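Local coordinates for uncharacterized protein AF_1514 (Archaeoglobus fulgidus DSM 4304, PDB 3C0F) that is of unknown function and adopts a small alpha/beta structure with a hot dog fold, at residues Leu37-His40 and Gly45-Ala48; Lys57-Tyr62 and Gln76-Phe81. One frame throughout, in Å; residues are numbered along the deposited sequence.

Interaction 1: Leu37-His40 and Gly45-Ala48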
loop_
_atom_site.group_PDB
_atom_site.type_symbol
_atom_site.label_atom_id
_atom_site.label_comp_id
_atom_site.label_asym_id
_atom_site.label_seq_id
_atom_site.Cartn_x
_atom_site.Cartn_y
_atom_site.Cartn_z
ATOM N N LEU A 37 -0.370 16.149 5.943
ATOM C CA LEU A 37 0.270 17.420 5.607
ATOM C C LEU A 37 -0.202 17.985 4.267
ATOM O O LEU A 37 -0.469 19.181 4.155
ATOM C CB LEU A 37 1.797 17.275 5.631
ATOM C CG LEU A 37 2.432 16.918 6.980
ATOM C CD1 LEU A 37 3.875 16.468 6.785
ATOM C CD2 LEU A 37 2.352 18.072 7.975
ATOM N N SER A 38 -0.301 17.127 3.255
ATOM C CA SER A 38 -0.716 17.568 1.924
ATOM C C SER A 38 -1.384 16.462 1.112
ATOM O O SER A 38 -1.204 15.275 1.390
ATOM C CB SER A 38 0.477 18.153 1.151
ATOM O OG SER A 38 1.424 17.153 0.829
ATOM N N VAL A 39 -2.158 16.875 0.114
ATOM C CA VAL A 39 -2.810 15.955 -0.813
ATOM C C VAL A 39 -2.676 16.494 -2.234
ATOM O O VAL A 39 -2.652 17.708 -2.445
ATOM C CB VAL A 39 -4.309 15.713 -0.455
ATOM C CG1 VAL A 39 -5.101 17.014 -0.468
ATOM C CG2 VAL A 39 -4.947 14.693 -1.406
ATOM N N HIS A 40 -2.576 15.579 -3.192
ATOM C CA HIS A 40 -2.561 15.924 -4.606
ATOM C C HIS A 40 -3.424 14.948 -5.392
ATOM O O HIS A 40 -3.390 13.740 -5.150
ATOM C CB HIS A 40 -1.129 15.921 -5.143
ATOM C CG HIS A 40 -1.029 16.204 -6.612
ATOM N ND1 HIS A 40 -0.640 15.252 -7.529
ATOM C CD2 HIS A 40 -1.271 17.333 -7.321
ATOM C CE1 HIS A 40 -0.640 15.782 -8.739
ATOM N NE2 HIS A 40 -1.025 17.043 -8.641
ATOM N N GLY A 45 -5.112 17.811 -10.932
ATOM C CA GLY A 45 -4.067 18.766 -10.576
ATOM C C GLY A 45 -4.305 19.455 -9.242
ATOM O O GLY A 45 -3.473 20.242 -8.792
ATOM N N TYR A 46 -5.441 19.160 -8.611
ATOM C CA TYR A 46 -5.779 19.730 -7.307
ATOM C C TYR A 46 -4.738 19.393 -6.246
ATOM O O TYR A 46 -4.208 18.279 -6.212
ATOM C CB TYR A 46 -7.156 19.251 -6.835
ATOM C CG TYR A 46 -7.532 19.755 -5.453
ATOM C CD1 TYR A 46 -7.893 21.090 -5.253
ATOM C CD2 TYR A 46 -7.512 18.905 -4.345
ATOM C CE1 TYR A 46 -8.227 21.564 -3.993
ATOM C CE2 TYR A 46 -7.849 19.375 -3.073
ATOM C CZ TYR A 46 -8.209 20.704 -2.912
ATOM O OH TYR A 46 -8.549 21.185 -1.668
ATOM N N ARG A 47 -4.444 20.366 -5.387
ATOM C CA ARG A 47 -3.641 20.101 -4.198
ATOM C C ARG A 47 -4.122 20.900 -2.991
ATOM O O ARG A 47 -4.730 21.964 -3.134
ATOM C CB ARG A 47 -2.140 20.330 -4.462
ATOM C CG ARG A 47 -1.651 21.787 -4.396
ATOM C CD ARG A 47 -2.241 22.654 -5.504
ATOM N NE ARG A 47 -2.071 22.072 -6.837
ATOM C CZ ARG A 47 -1.014 22.261 -7.622
ATOM N NH1 ARG A 47 -0.002 23.021 -7.222
ATOM N NH2 ARG A 47 -0.966 21.683 -8.817
ATOM N N ALA A 48 -3.857 20.355 -1.809
ATOM C CA ALA A 48 -4.043 21.059 -0.548
ATOM C C ALA A 48 -2.775 20.829 0.273
ATOM O O ALA A 48 -2.254 19.713 0.289
ATOM C CB ALA A 48 -5.273 20.543 0.184
#

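Interaction 2: Lys57-Tyr62 and Gln76-Phe81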
loop_
_atom_site.group_PDB
_atom_site.type_symbol
_atom_site.label_atom_id
_atom_site.label_comp_id
_atom_site.label_asym_id
_atom_site.label_seq_id
_atom_site.Cartn_x
_atom_site.Cartn_y
_atom_site.Cartn_z
ATOM N N LYS A 57 6.181 20.177 -7.978
ATOM C CA LYS A 57 5.477 19.435 -6.913
ATOM C C LYS A 57 5.484 20.148 -5.547
ATOM O O LYS A 57 5.968 19.589 -4.558
ATOM C CB LYS A 57 6.036 18.008 -6.777
ATOM C CG LYS A 57 5.986 17.173 -8.053
ATOM C CD LYS A 57 6.659 15.820 -7.855
ATOM N N PRO A 58 4.940 21.384 -5.485
ATOM C CA PRO A 58 5.009 22.190 -4.256
ATOM C C PRO A 58 4.336 21.558 -3.031
ATOM O O PRO A 58 4.754 21.825 -1.903
ATOM C CB PRO A 58 4.304 23.496 -4.648
ATOM C CG PRO A 58 3.450 23.139 -5.815
ATOM C CD PRO A 58 4.230 22.104 -6.561
ATOM N N TRP A 59 3.310 20.738 -3.258
ATOM C CA TRP A 59 2.609 20.037 -2.175
ATOM C C TRP A 59 3.530 19.020 -1.491
ATOM O O TRP A 59 3.410 18.777 -0.289
ATOM C CB TRP A 59 1.350 19.339 -2.703
ATOM C CG TRP A 59 1.650 18.361 -3.790
ATOM C CD1 TRP A 59 1.943 17.036 -3.644
ATOM C CD2 TRP A 59 1.714 18.635 -5.193
ATOM N NE1 TRP A 59 2.184 16.467 -4.868
ATOM C CE2 TRP A 59 2.052 17.425 -5.837
ATOM C CE3 TRP A 59 1.521 19.787 -5.969
ATOM C CZ2 TRP A 59 2.198 17.330 -7.224
ATOM C CZ3 TRP A 59 1.664 19.692 -7.348
ATOM C CH2 TRP A 59 2.000 18.469 -7.961
ATOM N N GLU A 60 4.438 18.432 -2.268
ATOM C CA GLU A 60 5.401 17.467 -1.747
ATOM C C GLU A 60 6.527 18.179 -0.999
ATOM O O GLU A 60 6.912 17.760 0.096
ATOM C CB GLU A 60 5.953 16.592 -2.875
ATOM C CG GLU A 60 6.912 15.506 -2.408
ATOM C CD GLU A 60 7.118 14.413 -3.440
ATOM O OE1 GLU A 60 7.139 14.717 -4.652
ATOM O OE2 GLU A 60 7.262 13.243 -3.034
ATOM N N VAL A 61 7.041 19.255 -1.593
ATOM C CA VAL A 61 8.066 20.086 -0.959
ATOM C C VAL A 61 7.569 20.604 0.395
ATOM O O VAL A 61 8.283 20.517 1.396
ATOM C CB VAL A 61 8.503 21.262 -1.875
ATOM C CG1 VAL A 61 9.569 22.119 -1.196
ATOM C CG2 VAL A 61 9.019 20.737 -3.213
ATOM N N TYR A 62 6.337 21.116 0.414
ATOM C CA TYR A 62 5.689 21.587 1.640
ATOM C C TYR A 62 5.692 20.513 2.729
ATOM O O TYR A 62 6.100 20.772 3.863
ATOM C CB TYR A 62 4.251 22.045 1.347
ATOM C CG TYR A 62 3.415 22.314 2.583
ATOM C CD1 TYR A 62 3.507 23.532 3.255
ATOM C CD2 TYR A 62 2.528 21.353 3.077
ATOM C CE1 TYR A 62 2.746 23.783 4.392
ATOM C CE2 TYR A 62 1.762 21.597 4.214
ATOM C CZ TYR A 62 1.876 22.816 4.864
ATOM O OH TYR A 62 1.122 23.079 5.984
ATOM N N GLN A 76 -5.670 7.863 -7.981
ATOM C CA GLN A 76 -5.096 9.117 -8.489
ATOM C C GLN A 76 -4.601 10.094 -7.410
ATOM O O GLN A 76 -3.994 11.119 -7.730
ATOM C CB GLN A 76 -6.083 9.834 -9.424
ATOM C CG GLN A 76 -7.312 10.432 -8.737
ATOM C CD GLN A 76 -8.518 9.507 -8.750
ATOM O OE1 GLN A 76 -8.393 8.295 -8.575
ATOM N NE2 GLN A 76 -9.698 10.083 -8.960
ATOM N N PHE A 77 -4.875 9.784 -6.145
ATOM C CA PHE A 77 -4.553 10.693 -5.038
ATOM C C PHE A 77 -3.249 10.311 -4.344
ATOM O O PHE A 77 -2.954 9.128 -4.176
ATOM C CB PHE A 77 -5.693 10.719 -4.012
ATOM C CG PHE A 77 -7.009 11.179 -4.571
ATOM C CD1 PHE A 77 -7.321 12.536 -4.620
ATOM C CD2 PHE A 77 -7.940 10.255 -5.047
ATOM C CE1 PHE A 77 -8.542 12.972 -5.141
ATOM C CE2 PHE A 77 -9.167 10.680 -5.571
ATOM C CZ PHE A 77 -9.465 12.040 -5.621
ATOM N N GLU A 78 -2.467 11.317 -3.955
ATOM C CA GLU A 78 -1.283 11.095 -3.121
ATOM C C GLU A 78 -1.432 11.882 -1.830
ATOM O O GLU A 78 -1.769 13.069 -1.852
ATOM C CB GLU A 78 0.019 11.487 -3.832
ATOM C CG GLU A 78 0.232 10.837 -5.195
ATOM C CD GLU A 78 -0.275 11.708 -6.325
ATOM O OE1 GLU A 78 0.041 12.916 -6.325
ATOM O OE2 GLU A 78 -0.986 11.190 -7.212
ATOM N N PHE A 79 -1.189 11.203 -0.714
ATOM C CA PHE A 79 -1.306 11.799 0.611
ATOM C C PHE A 79 0.044 11.744 1.309
ATOM O O PHE A 79 0.676 10.693 1.363
ATOM C CB PHE A 79 -2.341 11.039 1.446
ATOM C CG PHE A 79 -3.727 11.069 0.869
ATOM C CD1 PHE A 79 -4.609 12.083 1.213
ATOM C CD2 PHE A 79 -4.151 10.079 -0.017
ATOM C CE1 PHE A 79 -5.900 12.121 0.680
ATOM C CE2 PHE A 79 -5.440 10.107 -0.557
ATOM C CZ PHE A 79 -6.311 11.131 -0.212
ATOM N N TYR A 80 0.475 12.879 1.846
ATOM C CA TYR A 80 1.752 12.952 2.546
ATOM C C TYR A 80 1.521 13.157 4.041
ATOM O O TYR A 80 0.945 14.169 4.458
ATOM C CB TYR A 80 2.625 14.061 1.949
ATOM C CG TYR A 80 3.021 13.798 0.513
ATOM C CD1 TYR A 80 4.221 13.155 0.208
ATOM C CD2 TYR A 80 2.186 14.172 -0.543
ATOM C CE1 TYR A 80 4.584 12.899 -1.116
ATOM C CE2 TYR A 80 2.538 13.921 -1.866
ATOM C CZ TYR A 80 3.736 13.283 -2.142
ATOM O OH TYR A 80 4.086 13.034 -3.448
ATOM N N PHE A 81 1.971 12.179 4.830
ATOM C CA PHE A 81 1.790 12.167 6.282
ATOM C C PHE A 81 3.103 12.351 7.036
ATOM O O PHE A 81 4.151 11.865 6.597
ATOM C CB PHE A 81 1.231 10.812 6.737
ATOM C CG PHE A 81 -0.194 10.551 6.340
ATOM C CD1 PHE A 81 -1.244 10.922 7.178
ATOM C CD2 PHE A 81 -0.487 9.879 5.156
ATOM C CE1 PHE A 81 -2.572 10.656 6.822
ATOM C CE2 PHE A 81 -1.809 9.610 4.792
ATOM C CZ PHE A 81 -2.853 9.995 5.631
HETATM O O HOH W 1 2.480 13.768 -5.462
#

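Interaction 1: Leu37-His40 and Gly45-Ala48
Gly45 O, which lies 3.9 Å from His40 CD2 across the hairpin, is gripped side-on by Arg47, with the bond from Arg47 NE at 3.0 Å. Arg47 NH2 holds the same oxygen at 2.9 Å, and both bonds run in the guanidinium plane, fixing the turn of that group. The hairpin joins strand 33-41 to strand 47-48, outermost within this chain in the antiparallel sheet of this hot dog fold. Between the two segments the backbone bonds join Val39 and Ala48: Val39 N donates to Ala48 O at 2.8 Å, and Ala48 N returns a bond to Val39 O. The next pair, His40 and Arg47, is non-hydrogen-bonded. On the Val39 side of the sheet, Val39 CG1 packs against Ala48 CB at 3.6 Å, beside Leu17 of helix 17-23. On the other side, Arg47 NH1 reaches Val51 O. With an alanine in place of Arg47 the guanidinium goes, and Gly45 O and Val51 O would probably lose the donors that tie them together. With its CG anti to the backbone N (chi1 177°), His40 swings its ring toward the turn, bringing CD2 to 3.3 Å from Tyr46 O.

Interaction 2: Lys57-Tyr62 and Gln76-Phe81
Trp59 and Tyr80 make the main apolar contact: Tyr80 CE2 comes up to the edge of the indole, near its plane, and stops 3.6 Å from Trp59 CD1. The five-membered ring and the phenol are inclined at 50°, so they meet neither flat nor square. Lys57 CA lies over one face of the indole, 3.7 Å above its plane and offset toward the rim. The aliphatic part of Glu60 meets the CE1 side of the phenol obliquely, Glu60 CG lying 3.7 Å from Tyr80 CE1. Beyond CG the Glu60 chain is extended, which carries its carboxylate alongside CE1 and the hydroxyl, Glu60 OE2 lying 3.2 Å from Tyr80 OH. This is helix-on-sheet packing in the hot dog fold: helix 58-65 lies on strand 77-84, and the axes of their parts 58-62 and 77-81 run 17° apart and approach to 9.4 Å. Helix 17-23 covers the opposite face of the sheet, where it meets Phe77 and Phe79. Polar links pass through one water, which sits at the edges of both rings. It accepts from Trp59 NE1 at 2.8 Å, donates to Glu78 OE1 at 2.7 Å, and is also bonded to Tyr80 OH. Glu78, buried in the sheet, is bonded outside the contact as well, OE1 to His40 ND1 and OE2 to Ser42 OG; these bonds hold its carboxylate in place beside the water.

How the interactions relate
Interaction 1 closes before interaction 2 opens along the chain, yet their centres lie only about 6 Å apart. Both reach one antiparallel sheet, ordered within this chain 47-48, 33-41, 77-84, 73-74, so strand 33-41 is flanked by the second strand of the hairpin and by the strand that helix 58-65 packs on. The helix follows strand 47-48 in sequence and folds back over the face of the sheet that carries His40, Glu78 and Tyr80. The contacts meet directly: Ser38 OG probably bonds to Trp59 O at 2.8 Å, and the His40 ring stacks on that of Trp59. The helix is thereby tied to both strands within the DUF5619 region, a family whose function remains unknown.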